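Haloalkane dehalogenase (Mycobacterium rhodesiae, PDB 4MJ3) catalyses the hydrolytic cleavage of carbon–halogen bonds in haloalkanes, giving an alcohol and a halide ion. Local coordinates at residues A[180-186]-A[279-285]. Coordinates in Å, arbitrary orientation, origin at the centre of the assembly. Residue numbers count along the deposited sequence, not the author numbering.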
# COMPACT_ATOMS: atom_id res chain seq x y z
N VAL A 180 3.94 13.16 -2.24
CA VAL A 180 4.55 12.07 -3.00
C VAL A 180 5.84 12.55 -3.65
O VAL A 180 6.86 11.87 -3.59
CB VAL A 180 3.58 11.48 -4.06
CG1 VAL A 180 4.26 10.37 -4.85
CG2 VAL A 180 2.34 10.91 -3.38
N ASN A 181 5.82 13.74 -4.25
CA ASN A 181 7.05 14.34 -4.76
C ASN A 181 8.13 14.48 -3.70
O ASN A 181 9.32 14.22 -3.95
CB ASN A 181 6.76 15.71 -5.38
CG ASN A 181 7.97 16.29 -6.09
OD1 ASN A 181 8.62 15.63 -6.89
ND2 ASN A 181 8.28 17.53 -5.77
N GLY A 182 7.71 14.85 -2.49
CA GLY A 182 8.61 14.99 -1.36
C GLY A 182 9.36 13.72 -1.04
O GLY A 182 10.51 13.77 -0.62
N GLY A 183 8.71 12.57 -1.26
CA GLY A 183 9.28 11.27 -0.96
C GLY A 183 9.82 10.53 -2.16
O GLY A 183 10.01 9.30 -2.09
N SER A 184 10.05 11.26 -3.27
CA SER A 184 10.61 10.70 -4.49
C SER A 184 11.92 11.45 -4.81
O SER A 184 12.03 12.66 -4.53
CB SER A 184 9.62 10.86 -5.65
OG SER A 184 8.36 10.25 -5.40
N LEU A 185 12.91 10.74 -5.36
CA LEU A 185 14.12 11.41 -5.86
C LEU A 185 13.90 12.09 -7.20
O LEU A 185 14.51 13.11 -7.49
CB LEU A 185 15.26 10.42 -6.01
CG LEU A 185 15.73 9.70 -4.77
CD1 LEU A 185 16.98 8.89 -5.07
CD2 LEU A 185 15.99 10.67 -3.62
N SER A 186 13.01 11.54 -8.02
CA SER A 186 12.73 12.16 -9.30
C SER A 186 11.83 13.38 -9.07
O SER A 186 11.16 13.48 -8.06
CB SER A 186 12.12 11.14 -10.27
OG SER A 186 10.95 10.59 -9.79
N GLY A 279 13.60 6.82 -3.75
CA GLY A 279 13.16 7.29 -2.44
C GLY A 279 12.06 6.42 -1.86
O GLY A 279 11.84 5.28 -2.28
N HIS A 280 11.34 6.98 -0.89
CA HIS A 280 10.24 6.28 -0.27
C HIS A 280 9.22 5.72 -1.26
O HIS A 280 8.85 4.55 -1.21
CB HIS A 280 9.54 7.22 0.70
CG HIS A 280 8.41 6.59 1.43
ND1 HIS A 280 8.58 5.58 2.35
CD2 HIS A 280 7.07 6.83 1.38
CE1 HIS A 280 7.41 5.21 2.82
NE2 HIS A 280 6.48 5.94 2.24
N PHE A 281 8.78 6.57 -2.19
CA PHE A 281 7.82 6.18 -3.22
C PHE A 281 8.59 5.59 -4.39
O PHE A 281 8.67 6.16 -5.49
CB PHE A 281 6.95 7.36 -3.64
CG PHE A 281 6.09 7.87 -2.54
CD1 PHE A 281 4.92 7.20 -2.20
CD2 PHE A 281 6.44 8.97 -1.82
CE1 PHE A 281 4.11 7.62 -1.16
CE2 PHE A 281 5.65 9.42 -0.77
CZ PHE A 281 4.47 8.75 -0.45
N LEU A 282 9.18 4.42 -4.14
CA LEU A 282 10.14 3.85 -5.08
C LEU A 282 9.49 3.47 -6.42
O LEU A 282 10.18 3.36 -7.42
CB LEU A 282 10.86 2.65 -4.46
CG LEU A 282 10.18 1.29 -4.38
CD1 LEU A 282 11.20 0.27 -3.90
CD2 LEU A 282 8.99 1.31 -3.42
N GLN A 283 8.17 3.28 -6.41
CA GLN A 283 7.44 2.95 -7.63
C GLN A 283 7.44 4.12 -8.62
O GLN A 283 7.28 3.90 -9.82
CB GLN A 283 5.99 2.54 -7.32
CG GLN A 283 5.84 1.52 -6.19
CD GLN A 283 5.55 2.16 -4.85
OE1 GLN A 283 6.13 3.19 -4.49
NE2 GLN A 283 4.66 1.54 -4.08
N GLU A 284 7.60 5.34 -8.13
CA GLU A 284 7.73 6.52 -8.99
C GLU A 284 9.10 6.66 -9.59
O GLU A 284 9.24 7.05 -10.74
CB GLU A 284 7.45 7.83 -8.25
CG GLU A 284 6.00 8.13 -8.01
CD GLU A 284 5.18 8.39 -9.27
OE1 GLU A 284 5.71 8.68 -10.37
OE2 GLU A 284 3.97 8.25 -9.14
N ASP A 285 10.13 6.36 -8.81
CA ASP A 285 11.51 6.53 -9.23
C ASP A 285 12.03 5.38 -10.07
O ASP A 285 12.76 5.59 -11.03
CB ASP A 285 12.41 6.69 -7.99
CG ASP A 285 12.17 8.01 -7.25
OD1 ASP A 285 11.69 8.98 -7.87
OD2 ASP A 285 12.49 8.08 -6.04
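In this alpha/beta-hydrolase fold, the end of helix 176-182, in the region that forms the cap in haloalkane dehalogenases, meets the histidine loop of the main domain, where helix 282-300 begins. V180, in the last turn of its helix, lays CG1 over one face of the F281 ring, a CH-pi contact 4.1 Å from the ring centroid; a branched, apolar side chain suits this buried spot. G183 is the first residue to leave helical geometry. With a CB it would collide with CD2 of F281, so glycine lets the backbones close to 5.1 Å between CA of G183 and CA of H280, and its O accepts a nearly straight hydrogen bond from N of F281 (3.0 Å). The bond thus joins the probable cap domain to the chain right beside H280, whose NE2 bonds D123 and ND1 D250, consistent with the family's Asp-His-acid catalytic triad. S184 turns its small hydroxyl back to O of V180 (2.9 Å). L185 gives its N to OD2 of D285 (2.8 Å), while its apolar CG lies 3.7 Å from N of G279, which donates to the same OD2 (2.8 Å); a short acidic side chain on the first helical turn can gather such donors. Serine at 186 adds a short hydroxyl beside its own N, so OD1 of D285 accepts both N (2.9 Å) and OG (2.6 Å) of S186.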